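Local coordinates for protein glutathione S-transferase (Natrialba magadii ATCC 43099, PDB 6GZF) that probably transfers glutathione to or from small molecules, as a Xi-class glutathione transferase related to the glutathionyl-hydroquinone reductases, at residues M10-E15 against D127-V132; T75-E80 against E160-A165; V88-A93 against P101-C106; Y274-Y279 against F318-S323. All blocks are in the same frame, centred on the assembly; numbering follows the deposited sequence.

Contact 1. Residues M10-E15 against D127-V132; sequences MLVDGE and DVTCRV
Leu11 and Cys130 form a single antiparallel bridge, a hydrogen-bonded pair in which Leu11 N reaches Cys130 O at 3.0 Å (N-H...O 170°) and Cys130 N returns to Leu11 O at 3.0 Å. The Leu11 side chain drops across that of Val128 at about a right angle, CD2 against CG1 at 3.7 Å, and also packs on Val122 and Trp16. Beyond the bridge, Asp13 and Gly14 make the two-residue turn of the hairpin joining strands 10-12 and 15-17. Thr129 holds OG1 beside its own backbone N (chi1 -64°), where it accepts from Asp13 N at 2.8 Å; Gly14 N donates to Val128 O at 3.0 Å. An alanine at Thr129 would probably leave Asp13 N without this acceptor and the turn less firmly tied. At the other end Met10 CE lies 3.3 Å from Arg131 NH1, the two chains running side by side, while Arg131 is itself engaged by Glu31 and by Asn9 O. Arg131 is a predicted glutathione-binding residue. Asp13 and Asp127 also lie side by side, OD1 to OD1 4.2 Å; since both are exposed, their repulsion is probably screened by solvent, and the cohesion rests on three main-chain bonds, the Thr129 hydroxyl and the Leu11 side chain.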
loop_
_atom_site.group_PDB
_atom_site.type_symbol
_atom_site.label_atom_id
_atom_site.label_comp_id
_atom_site.label_asym_id
_atom_site.label_seq_id
_atom_site.Cartn_x
_atom_site.Cartn_y
_atom_site.Cartn_z
ATOM N N MET A 10 23.304 -9.537 10.713
ATOM C CA MET A 10 23.573 -9.855 12.107
ATOM C C MET A 10 25.065 -9.860 12.435
ATOM O O MET A 10 25.920 -10.012 11.554
ATOM C CB MET A 10 22.962 -11.216 12.446
ATOM C CG MET A 10 23.017 -12.196 11.286
ATOM S SD MET A 10 21.921 -13.608 11.491
ATOM C CE MET A 10 20.326 -12.872 11.131
ATOM N N LEU A 11 25.363 -9.675 13.715
ATOM C CA LEU A 11 26.709 -9.852 14.233
ATOM C C LEU A 11 26.720 -11.108 15.100
ATOM O O LEU A 11 25.949 -11.211 16.049
ATOM C CB LEU A 11 27.140 -8.621 15.035
ATOM C CG LEU A 11 28.594 -8.150 14.946
ATOM C CD1 LEU A 11 29.012 -7.935 13.505
ATOM C CD2 LEU A 11 28.773 -6.864 15.738
ATOM N N VAL A 12 27.573 -12.069 14.763
ATOM C CA VAL A 12 27.618 -13.331 15.499
ATOM C C VAL A 12 29.009 -13.598 16.062
ATOM O O VAL A 12 29.954 -13.834 15.309
ATOM C CB VAL A 12 27.196 -14.520 14.612
ATOM C CG1 VAL A 12 27.287 -15.822 15.392
ATOM C CG2 VAL A 12 25.786 -14.311 14.080
ATOM N N ASP A 13 29.117 -13.565 17.389
ATOM C CA ASP A 13 30.394 -13.708 18.084
ATOM C C ASP A 13 31.422 -12.714 17.547
ATOM O O ASP A 13 32.597 -13.045 17.390
ATOM C CB ASP A 13 30.924 -15.140 17.966
ATOM C CG ASP A 13 30.062 -16.145 18.709
ATOM O OD1 ASP A 13 29.353 -15.738 19.654
ATOM O OD2 ASP A 13 30.097 -17.342 18.351
ATOM N N GLY A 14 30.964 -11.498 17.263
ATOM C CA GLY A 14 31.829 -10.447 16.762
ATOM C C GLY A 14 32.078 -10.532 15.268
ATOM O O GLY A 14 32.994 -9.894 14.750
ATOM N N GLU A 15 31.260 -11.315 14.571
ATOM C CA GLU A 15 31.437 -11.515 13.137
ATOM C C GLU A 15 30.197 -11.125 12.337
ATOM O O GLU A 15 29.086 -11.571 12.630
ATOM C CB GLU A 15 31.803 -12.971 12.844
ATOM C CG GLU A 15 33.134 -13.405 13.432
ATOM C CD GLU A 15 34.316 -12.759 12.735
ATOM O OE1 GLU A 15 34.238 -12.544 11.506
ATOM O OE2 GLU A 15 35.322 -12.466 13.414
ATOM N N ASP A 127 32.906 -9.625 21.069
ATOM C CA ASP A 127 32.368 -10.961 20.826
ATOM C C ASP A 127 30.840 -10.959 20.826
ATOM O O ASP A 127 30.205 -12.000 21.001
ATOM C CB ASP A 127 32.899 -11.940 21.879
ATOM C CG ASP A 127 32.698 -13.393 21.485
ATOM O OD1 ASP A 127 33.000 -13.743 20.325
ATOM O OD2 ASP A 127 32.234 -14.182 22.335
ATOM N N VAL A 128 30.252 -9.786 20.615
ATOM C CA VAL A 128 28.807 -9.622 20.748
ATOM C C VAL A 128 28.027 -10.372 19.665
ATOM O O VAL A 128 28.467 -10.483 18.519
ATOM C CB VAL A 128 28.413 -8.121 20.722
ATOM C CG1 VAL A 128 28.626 -7.519 19.339
ATOM C CG2 VAL A 128 26.975 -7.929 21.183
ATOM N N THR A 129 26.875 -10.911 20.054
ATOM C CA THR A 129 25.942 -11.508 19.109
ATOM C C THR A 129 24.613 -10.762 19.186
ATOM O O THR A 129 23.835 -10.959 20.119
ATOM C CB THR A 129 25.721 -13.008 19.383
ATOM O OG1 THR A 129 26.953 -13.715 19.191
ATOM C CG2 THR A 129 24.672 -13.575 18.439
ATOM N N CYS A 130 24.361 -9.897 18.208
ATOM C CA CYS A 130 23.197 -9.019 18.254
ATOM C C CYS A 130 22.816 -8.469 16.888
ATOM O O CYS A 130 23.408 -8.828 15.870
ATOM C CB CYS A 130 23.460 -7.849 19.203
ATOM S SG CYS A 130 24.765 -6.734 18.635
ATOM N N ARG A 131 21.816 -7.594 16.883
ATOM C CA ARG A 131 21.450 -6.834 15.697
ATOM C C ARG A 131 22.063 -5.441 15.789
ATOM O O ARG A 131 22.041 -4.815 16.850
ATOM C CB ARG A 131 19.928 -6.735 15.554
ATOM C CG ARG A 131 19.203 -8.069 15.453
ATOM C CD ARG A 131 19.071 -8.532 14.010
ATOM N NE ARG A 131 18.118 -9.631 13.879
ATOM C CZ ARG A 131 17.934 -10.335 12.767
ATOM N NH1 ARG A 131 18.637 -10.058 11.678
ATOM N NH2 ARG A 131 17.043 -11.318 12.744
ATOM N N VAL A 132 22.619 -4.961 14.683
ATOM C CA VAL A 132 23.163 -3.608 14.638
ATOM C C VAL A 132 22.045 -2.627 14.309
ATOM O O VAL A 132 21.671 -2.466 13.148
ATOM C CB VAL A 132 24.298 -3.481 13.603
ATOM C CG1 VAL A 132 24.871 -2.070 13.612
ATOM C CG2 VAL A 132 25.386 -4.499 13.891
#

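Contact 2. Residues T75-E80 against E160-A165; sequences TLKGLE and EFDEFA
Lys77 bends at chi2 (60°) and again at chi4 (64°), and the second bend sets NZ facing Asp162, whereas in Leu79 chi1 of -76° puts CG beside the backbone N and the methyls then meet Phe161. The Lys77 NZ to Asp162 OD1 salt bridge is weak at 3.4 Å, the two side chains crossing obliquely, and the firmer partner of this ammonium is Val169 O. Lower on the same lysine, CG lies 4.0 Å from Ala165 CB, and that methyl also sits 3.3 Å from Lys77 O. Helix 65-77 stops here in a Schellman motif: Gly78, with positive phi, is the C-prime residue, Leu79 N turns back to Arg74 O, and a weak bond runs from Gly78 N to Thr75 O. The chain that leaves this helix end passes close to the loop after helix 150-159, and main-chain bonds of Lys77 with His167 and of Gly78 with Asp166 extend the join. Leu79 supplies the apolar part. Its CD2 touches Phe161 CB at 3.7 Å and Ala165 CA at 3.8 Å, with CD1 3.9 Å from the same Phe161 CB; the leucine and phenylalanine side chains cross at about a right angle, and Phe161 packs further on Val41.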
loop_
_atom_site.group_PDB
_atom_site.type_symbol
_atom_site.label_atom_id
_atom_site.label_comp_id
_atom_site.label_asym_id
_atom_site.label_seq_id
_atom_site.Cartn_x
_atom_site.Cartn_y
_atom_site.Cartn_z
ATOM N N THR A 75 15.081 17.048 22.005
ATOM C CA THR A 75 14.676 18.381 21.579
ATOM C C THR A 75 13.754 19.038 22.601
ATOM O O THR A 75 13.909 20.216 22.921
ATOM C CB THR A 75 13.969 18.339 20.214
ATOM O OG1 THR A 75 14.752 17.573 19.292
ATOM C CG2 THR A 75 13.772 19.745 19.670
ATOM N N LEU A 76 12.797 18.268 23.112
ATOM C CA LEU A 76 11.850 18.769 24.102
ATOM C C LEU A 76 12.554 19.179 25.389
ATOM O O LEU A 76 12.194 20.176 26.015
ATOM C CB LEU A 76 10.782 17.714 24.405
ATOM C CG LEU A 76 9.671 17.546 23.368
ATOM C CD1 LEU A 76 8.692 16.468 23.801
ATOM C CD2 LEU A 76 8.952 18.865 23.139
ATOM N N LYS A 77 13.562 18.406 25.775
ATOM C CA LYS A 77 14.302 18.669 27.002
ATOM C C LYS A 77 15.305 19.803 26.830
ATOM O O LYS A 77 15.678 20.465 27.798
ATOM C CB LYS A 77 15.028 17.405 27.462
ATOM C CG LYS A 77 14.800 17.063 28.916
ATOM C CD LYS A 77 13.328 16.830 29.186
ATOM C CE LYS A 77 13.105 16.383 30.614
ATOM N NZ LYS A 77 13.497 17.422 31.604
ATOM N N GLY A 78 15.738 20.024 25.593
ATOM C CA GLY A 78 16.792 20.980 25.321
ATOM C C GLY A 78 18.126 20.388 25.729
ATOM O O GLY A 78 18.867 20.977 26.515
ATOM N N LEU A 79 18.422 19.207 25.194
ATOM C CA LEU A 79 19.632 18.478 25.556
ATOM C C LEU A 79 20.600 18.361 24.384
ATOM O O LEU A 79 21.544 17.571 24.430
ATOM C CB LEU A 79 19.276 17.083 26.075
ATOM C CG LEU A 79 18.713 17.006 27.496
ATOM C CD1 LEU A 79 18.242 15.593 27.815
ATOM C CD2 LEU A 79 19.748 17.471 28.508
ATOM N N GLU A 80 20.361 19.145 23.337
ATOM C CA GLU A 80 21.213 19.119 22.151
ATOM C C GLU A 80 22.634 19.557 22.487
ATOM O O GLU A 80 23.604 18.920 22.075
ATOM C CB GLU A 80 20.640 20.011 21.046
ATOM C CG GLU A 80 19.164 19.793 20.751
ATOM C CD GLU A 80 18.264 20.693 21.576
ATOM O OE1 GLU A 80 18.687 21.122 22.670
ATOM O OE2 GLU A 80 17.132 20.975 21.126
ATOM N N GLU A 160 16.952 12.164 34.151
ATOM C CA GLU A 160 18.298 12.100 34.720
ATOM C C GLU A 160 19.220 13.254 34.316
ATOM O O GLU A 160 20.263 13.458 34.939
ATOM C CB GLU A 160 18.957 10.772 34.340
ATOM C CG GLU A 160 18.124 9.542 34.680
ATOM C CD GLU A 160 17.828 9.425 36.164
ATOM O OE1 GLU A 160 18.775 9.199 36.945
ATOM O OE2 GLU A 160 16.646 9.558 36.550
ATOM N N PHE A 161 18.844 14.006 33.287
ATOM C CA PHE A 161 19.691 15.094 32.794
ATOM C C PHE A 161 19.130 16.480 33.113
ATOM O O PHE A 161 19.270 17.408 32.315
ATOM C CB PHE A 161 19.894 14.965 31.280
ATOM C CG PHE A 161 20.806 13.839 30.880
ATOM C CD1 PHE A 161 20.303 12.566 30.663
ATOM C CD2 PHE A 161 22.164 14.055 30.712
ATOM C CE1 PHE A 161 21.139 11.528 30.290
ATOM C CE2 PHE A 161 23.004 13.022 30.340
ATOM C CZ PHE A 161 22.490 11.757 30.129
ATOM N N ASP A 162 18.506 16.623 34.279
ATOM C CA ASP A 162 17.858 17.879 34.655
ATOM C C ASP A 162 18.841 19.031 34.847
ATOM O O ASP A 162 18.472 20.197 34.713
ATOM C CB ASP A 162 17.040 17.692 35.936
ATOM C CG ASP A 162 15.642 17.169 35.664
ATOM O OD1 ASP A 162 15.098 17.461 34.579
ATOM O OD2 ASP A 162 15.086 16.469 36.537
ATOM N N GLU A 163 20.088 18.701 35.161
ATOM C CA GLU A 163 21.101 19.715 35.434
ATOM C C GLU A 163 21.546 20.430 34.161
ATOM O O GLU A 163 22.026 21.563 34.208
ATOM C CB GLU A 163 22.305 19.078 36.135
ATOM C CG GLU A 163 23.384 20.060 36.567
ATOM C CD GLU A 163 24.402 19.434 37.501
ATOM O OE1 GLU A 163 24.029 18.514 38.258
ATOM O OE2 GLU A 163 25.576 19.860 37.475
ATOM N N PHE A 164 21.369 19.773 33.019
ATOM C CA PHE A 164 21.917 20.277 31.765
ATOM C C PHE A 164 20.842 20.574 30.722
ATOM O O PHE A 164 21.144 21.056 29.631
ATOM C CB PHE A 164 22.928 19.277 31.209
ATOM C CG PHE A 164 23.895 18.769 32.239
ATOM C CD1 PHE A 164 24.996 19.523 32.606
ATOM C CD2 PHE A 164 23.695 17.541 32.850
ATOM C CE1 PHE A 164 25.885 19.061 33.556
ATOM C CE2 PHE A 164 24.580 17.074 33.802
ATOM C CZ PHE A 164 25.677 17.835 34.155
ATOM N N ALA A 165 19.590 20.288 31.061
ATOM C CA ALA A 165 18.475 20.586 30.172
ATOM C C ALA A 165 18.191 22.084 30.154
ATOM O O ALA A 165 18.326 22.760 31.175
ATOM C CB ALA A 165 17.237 19.810 30.594
#

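Contact 3. Residues V88-A93 against P101-C106; sequences VDPYRA and PEKEGC
Val88 approaches Cys106 through its carbonyl, O to SG 4.1 Å, while its side chain points away from the 101-106 segment and packs on Trp97, a predicted glutathione-binding residue. Asp89 comes next and carries the polar core. CG stands anti to the backbone N (chi1 -166°), and OD1 takes two donors: Lys103 NZ at 3.0 Å, a salt bridge that uses the syn lone pair, and Tyr91 N at 2.9 Å, which approaches from above the carboxylate plane, 54° out of it. The second bond closes an Asx turn, so one oxygen both shapes its own chain and receives the lysine. OD2 is held by Thr100 and Gln98, which would fix the rotation of the carboxylate. In this thioredoxin-like domain both segments belong to the long connection between strand 84-87 and helix 117-124, and the type II turn from Lys103 to Cys106 folds the second one back toward the first. Pro90 follows, with CD 3.5 Å from Cys106 SG and CG 4.1 Å from Lys103 NZ. The extended lysine slides past the proline ring in the opposite direction, its CG anti to the backbone N (chi1 -167°), and its ammonium has a second carboxylate in Glu295 of helix 290-299. At Tyr91 it is CB that meets the lysine, 3.8 Å from NZ, and the side chain packs on Thr299 of that same helix.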
loop_
_atom_site.group_PDB
_atom_site.type_symbol
_atom_site.label_atom_id
_atom_site.label_comp_id
_atom_site.label_asym_id
_atom_site.label_seq_id
_atom_site.Cartn_x
_atom_site.Cartn_y
_atom_site.Cartn_z
ATOM N N VAL A 88 23.031 8.488 10.792
ATOM C CA VAL A 88 23.474 7.480 9.838
ATOM C C VAL A 88 22.703 7.567 8.523
ATOM O O VAL A 88 21.646 8.194 8.447
ATOM C CB VAL A 88 23.323 6.060 10.414
ATOM C CG1 VAL A 88 24.095 5.932 11.718
ATOM C CG2 VAL A 88 21.859 5.734 10.635
ATOM N N ASP A 89 23.250 6.932 7.492
ATOM C CA ASP A 89 22.633 6.886 6.170
ATOM C C ASP A 89 21.281 6.175 6.231
ATOM O O ASP A 89 21.198 5.035 6.688
ATOM C CB ASP A 89 23.576 6.179 5.185
ATOM C CG ASP A 89 23.183 6.375 3.727
ATOM O OD1 ASP A 89 22.025 6.741 3.442
ATOM O OD2 ASP A 89 24.047 6.150 2.853
ATOM N N PRO A 90 20.212 6.856 5.781
ATOM C CA PRO A 90 18.878 6.250 5.702
ATOM C C PRO A 90 18.851 5.014 4.807
ATOM O O PRO A 90 18.034 4.121 5.028
ATOM C CB PRO A 90 18.011 7.374 5.118
ATOM C CG PRO A 90 18.978 8.333 4.501
ATOM C CD PRO A 90 20.188 8.269 5.371
ATOM N N TYR A 91 19.732 4.964 3.811
ATOM C CA TYR A 91 19.866 3.771 2.985
ATOM C C TYR A 91 20.915 2.842 3.580
ATOM O O TYR A 91 21.981 3.287 4.006
ATOM C CB TYR A 91 20.238 4.130 1.543
ATOM C CG TYR A 91 20.434 2.917 0.655
ATOM C CD1 TYR A 91 19.359 2.342 -0.010
ATOM C CD2 TYR A 91 21.690 2.348 0.484
ATOM C CE1 TYR A 91 19.530 1.230 -0.818
ATOM C CE2 TYR A 91 21.869 1.237 -0.319
ATOM C CZ TYR A 91 20.787 0.684 -0.969
ATOM O OH TYR A 91 20.963 -0.420 -1.772
ATOM N N ARG A 92 20.608 1.551 3.604
ATOM C CA ARG A 92 21.546 0.556 4.107
ATOM C C ARG A 92 21.412 -0.755 3.341
ATOM O O ARG A 92 20.361 -1.048 2.771
ATOM C CB ARG A 92 21.325 0.315 5.600
ATOM C CG ARG A 92 19.953 -0.233 5.944
ATOM C CD ARG A 92 19.980 -0.939 7.285
ATOM N NE ARG A 92 18.641 -1.191 7.806
ATOM C CZ ARG A 92 18.395 -1.594 9.047
ATOM N NH1 ARG A 92 19.400 -1.787 9.891
ATOM N NH2 ARG A 92 17.148 -1.802 9.446
ATOM N N ALA A 93 22.484 -1.539 3.331
ATOM C CA ALA A 93 22.482 -2.816 2.630
ATOM C C ALA A 93 23.267 -3.877 3.397
ATOM O O ALA A 93 23.038 -4.093 4.588
ATOM C CB ALA A 93 23.047 -2.650 1.226
ATOM N N PRO A 101 28.427 11.048 5.206
ATOM C CA PRO A 101 28.374 12.454 5.626
ATOM C C PRO A 101 28.002 13.427 4.508
ATOM O O PRO A 101 27.377 14.451 4.784
ATOM C CB PRO A 101 29.800 12.726 6.120
ATOM C CG PRO A 101 30.646 11.723 5.408
ATOM C CD PRO A 101 29.790 10.496 5.298
ATOM N N GLU A 102 28.378 13.116 3.272
ATOM C CA GLU A 102 28.085 14.005 2.152
ATOM C C GLU A 102 26.591 14.031 1.835
ATOM O O GLU A 102 26.082 15.007 1.283
ATOM C CB GLU A 102 28.879 13.591 0.909
ATOM C CG GLU A 102 28.551 12.205 0.378
ATOM C CD GLU A 102 29.524 11.147 0.863
ATOM O OE1 GLU A 102 30.084 11.314 1.967
ATOM O OE2 GLU A 102 29.729 10.152 0.137
ATOM N N LYS A 103 25.895 12.957 2.195
ATOM C CA LYS A 103 24.467 12.842 1.925
ATOM C C LYS A 103 23.667 13.805 2.801
ATOM O O LYS A 103 24.000 14.021 3.966
ATOM C CB LYS A 103 23.999 11.403 2.146
ATOM C CG LYS A 103 22.617 11.098 1.595
ATOM C CD LYS A 103 22.355 9.601 1.590
ATOM C CE LYS A 103 20.998 9.278 0.992
ATOM N NZ LYS A 103 20.768 7.809 0.905
ATOM N N GLU A 104 22.615 14.382 2.225
ATOM C CA GLU A 104 21.797 15.378 2.912
ATOM C C GLU A 104 21.147 14.827 4.179
ATOM O O GLU A 104 20.450 13.814 4.140
ATOM C CB GLU A 104 20.717 15.914 1.969
ATOM C CG GLU A 104 19.707 16.839 2.628
ATOM C CD GLU A 104 20.335 18.117 3.146
ATOM O OE1 GLU A 104 21.235 18.655 2.467
ATOM O OE2 GLU A 104 19.926 18.586 4.229
ATOM N N GLY A 105 21.383 15.504 5.299
ATOM C CA GLY A 105 20.793 15.118 6.568
ATOM C C GLY A 105 21.667 14.177 7.374
ATOM O O GLY A 105 21.432 13.962 8.563
ATOM N N CYS A 106 22.683 13.616 6.725
ATOM C CA CYS A 106 23.569 12.658 7.373
ATOM C C CYS A 106 24.876 13.309 7.805
ATOM O O CYS A 106 25.291 14.322 7.244
ATOM C CB CYS A 106 23.861 11.487 6.436
ATOM S SG CYS A 106 22.428 10.903 5.519
#

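Contact 4. Residues Y274-Y279 against F318-S323; sequences YLRDLY and FEAPHS
Arg276 and Phe318 lie where the C-terminal coil that follows helix 290-299 folds back over helix 271-279 of the all-helical GST C-terminal domain. Aromatic contacts dominate one end. The Tyr279 and Phe318 rings form an offset stack, centroids 4.6 Å apart and planes at 12°, and Phe318 CB sits over the centre of the tyrosine ring as a CH-pi contact, 3.5 Å from its centroid. Phe318 meets Leu275 at its edge, where CD2 of the leucine lies 3.8 Å from CE1. Tyr279 takes Glu319 OE2 at its own edge, the carboxylate plane nearly perpendicular to the ring.

Polar contacts centre on Arg276. Its NH1 donates to Ala320 O at 3.2 Å; the oxygen lies in the guanidinium plane, although the donor stands well above the carbonyl plane. The bend at chi3 (-76°) carries NE to one side, the aliphatic part passes Phe318 O, with CG 3.3 Å away, and the guanidinium also makes a cation-pi contact with Trp272. An alanine at Arg276 would probably open a gap along the coil and leave Ala320 O with one donor fewer, though Gln280 would still bond it.

The last contact is CH-pi. Asp277, whose carboxylate is paired with Arg229, lies over one face of the His322 imidazole, with CB 4.1 Å from the ring centroid.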
loop_
_atom_site.group_PDB
_atom_site.type_symbol
_atom_site.label_atom_id
_atom_site.label_comp_id
_atom_site.label_asym_id
_atom_site.label_seq_id
_atom_site.Cartn_x
_atom_site.Cartn_y
_atom_site.Cartn_z
ATOM N N TYR A 274 -4.722 15.149 16.766
ATOM C CA TYR A 274 -3.756 14.818 17.805
ATOM C C TYR A 274 -2.340 14.798 17.239
ATOM O O TYR A 274 -1.412 15.333 17.844
ATOM C CB TYR A 274 -4.110 13.464 18.430
ATOM C CG TYR A 274 -3.070 12.880 19.358
ATOM C CD1 TYR A 274 -2.949 13.325 20.668
ATOM C CD2 TYR A 274 -2.231 11.857 18.933
ATOM C CE1 TYR A 274 -2.008 12.781 21.522
ATOM C CE2 TYR A 274 -1.290 11.307 19.779
ATOM C CZ TYR A 274 -1.182 11.773 21.071
ATOM O OH TYR A 274 -0.243 11.227 21.915
ATOM N N LEU A 275 -2.189 14.185 16.070
ATOM C CA LEU A 275 -0.899 14.115 15.391
ATOM C C LEU A 275 -0.437 15.499 14.947
ATOM O O LEU A 275 0.750 15.819 15.015
ATOM C CB LEU A 275 -0.981 13.170 14.191
ATOM C CG LEU A 275 0.264 13.044 13.310
ATOM C CD1 LEU A 275 1.451 12.556 14.123
ATOM C CD2 LEU A 275 -0.006 12.111 12.141
ATOM N N ARG A 276 -1.380 16.317 14.490
ATOM C CA ARG A 276 -1.076 17.692 14.115
ATOM C C ARG A 276 -0.713 18.515 15.346
ATOM O O ARG A 276 0.127 19.410 15.279
ATOM C CB ARG A 276 -2.258 18.330 13.378
ATOM C CG ARG A 276 -2.312 17.997 11.895
ATOM C CD ARG A 276 -3.495 18.665 11.208
ATOM N NE ARG A 276 -4.760 18.001 11.513
ATOM C CZ ARG A 276 -5.844 18.625 11.962
ATOM N NH1 ARG A 276 -5.825 19.936 12.164
ATOM N NH2 ARG A 276 -6.951 17.938 12.208
ATOM N N ASP A 277 -1.343 18.199 16.473
ATOM C CA ASP A 277 -1.071 18.900 17.722
ATOM C C ASP A 277 0.336 18.588 18.228
ATOM O O ASP A 277 0.986 19.437 18.837
ATOM C CB ASP A 277 -2.112 18.529 18.779
ATOM C CG ASP A 277 -2.062 19.438 19.992
ATOM O OD1 ASP A 277 -1.430 20.513 19.909
ATOM O OD2 ASP A 277 -2.660 19.079 21.030
ATOM N N LEU A 278 0.801 17.371 17.967
ATOM C CA LEU A 278 2.138 16.957 18.387
ATOM C C LEU A 278 3.210 17.493 17.447
ATOM O O LEU A 278 4.252 17.977 17.891
ATOM C CB LEU A 278 2.234 15.434 18.462
ATOM C CG LEU A 278 1.306 14.727 19.449
ATOM C CD1 LEU A 278 1.603 13.238 19.478
ATOM C CD2 LEU A 278 1.439 15.331 20.832
ATOM N N TYR A 279 2.946 17.398 16.147
ATOM C CA TYR A 279 3.875 17.864 15.121
ATOM C C TYR A 279 4.198 19.345 15.293
ATOM O O TYR A 279 5.322 19.779 15.036
ATOM C CB TYR A 279 3.288 17.607 13.727
ATOM C CG TYR A 279 4.217 17.925 12.572
ATOM C CD1 TYR A 279 4.313 19.215 12.063
ATOM C CD2 TYR A 279 4.980 16.928 11.975
ATOM C CE1 TYR A 279 5.153 19.505 11.003
ATOM C CE2 TYR A 279 5.822 17.210 10.913
ATOM C CZ TYR A 279 5.904 18.499 10.432
ATOM O OH TYR A 279 6.740 18.783 9.377
ATOM N N PHE A 318 0.417 18.794 7.866
ATOM C CA PHE A 318 0.694 18.701 9.293
ATOM C C PHE A 318 0.501 20.051 9.972
ATOM O O PHE A 318 0.159 20.123 11.153
ATOM C CB PHE A 318 2.119 18.199 9.538
ATOM C CG PHE A 318 2.313 16.738 9.245
ATOM C CD1 PHE A 318 1.686 15.774 10.016
ATOM C CD2 PHE A 318 3.136 16.330 8.209
ATOM C CE1 PHE A 318 1.870 14.429 9.754
ATOM C CE2 PHE A 318 3.324 14.986 7.940
ATOM C CZ PHE A 318 2.689 14.035 8.713
ATOM N N GLU A 319 0.722 21.120 9.214
ATOM C CA GLU A 319 0.645 22.473 9.750
ATOM C C GLU A 319 -0.784 23.013 9.743
ATOM O O GLU A 319 -1.008 24.195 10.008
ATOM C CB GLU A 319 1.562 23.408 8.958
ATOM C CG GLU A 319 2.994 22.908 8.822
ATOM C CD GLU A 319 3.854 23.220 10.036
ATOM O OE1 GLU A 319 3.295 23.524 11.112
ATOM O OE2 GLU A 319 5.095 23.161 9.912
ATOM N N ALA A 320 -1.746 22.148 9.435
ATOM C CA ALA A 320 -3.153 22.535 9.458
ATOM C C ALA A 320 -3.627 22.735 10.894
ATOM O O ALA A 320 -3.300 21.939 11.774
ATOM C CB ALA A 320 -4.009 21.494 8.753
ATOM N N PRO A 321 -4.393 23.810 11.133
ATOM C CA PRO A 321 -4.878 24.184 12.466
ATOM C C PRO A 321 -5.706 23.099 13.152
ATOM O O PRO A 321 -6.410 22.335 12.491
ATOM C CB PRO A 321 -5.744 25.417 12.188
ATOM C CG PRO A 321 -5.189 25.988 10.934
ATOM C CD PRO A 321 -4.776 24.802 10.113
ATOM N N HIS A 322 -5.608 23.045 14.476
ATOM C CA HIS A 322 -6.433 22.153 15.279
ATOM C C HIS A 322 -7.192 22.966 16.322
ATOM O O HIS A 322 -7.115 24.195 16.335
ATOM C CB HIS A 322 -5.577 21.078 15.953
ATOM C CG HIS A 322 -4.510 21.626 16.848
ATOM N ND1 HIS A 322 -4.769 22.090 18.120
ATOM C CD2 HIS A 322 -3.179 21.785 16.654
ATOM C CE1 HIS A 322 -3.645 22.512 18.670
ATOM N NE2 HIS A 322 -2.666 22.338 17.803
ATOM N N SER A 323 -7.924 22.282 17.193
ATOM C CA SER A 323 -8.679 22.952 18.245
ATOM C C SER A 323 -8.602 22.167 19.547
ATOM O O SER A 323 -9.492 22.254 20.392
ATOM C CB SER A 323 -10.139 23.138 17.826
ATOM O OG SER A 323 -10.229 23.702 16.530
#

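In the fold
Contact 3 is the most buried of the four; contacts 1, 2 and 4 are partly buried, each with exposed residues at its margin. Contacts 1 and 3 touch lightly, Val132 O lying 4.0 Å from Arg92 NH1; contact 1 includes two predicted glutathione-binding residues and contact 3 borders others. Contact 2 lies away from those sites. Contacts 3 and 4 are related through helix 290-299: Lys103 of contact 3 reaches it, and the coil of contact 4 follows it in sequence. Chemistry differs with place: main-chain bonds in contact 1, a helix end with a weak salt bridge in contact 2, a shared carboxylate oxygen in contact 3, and aromatic stacking in contact 4, whose centre is about 41 Å from that of contact 1.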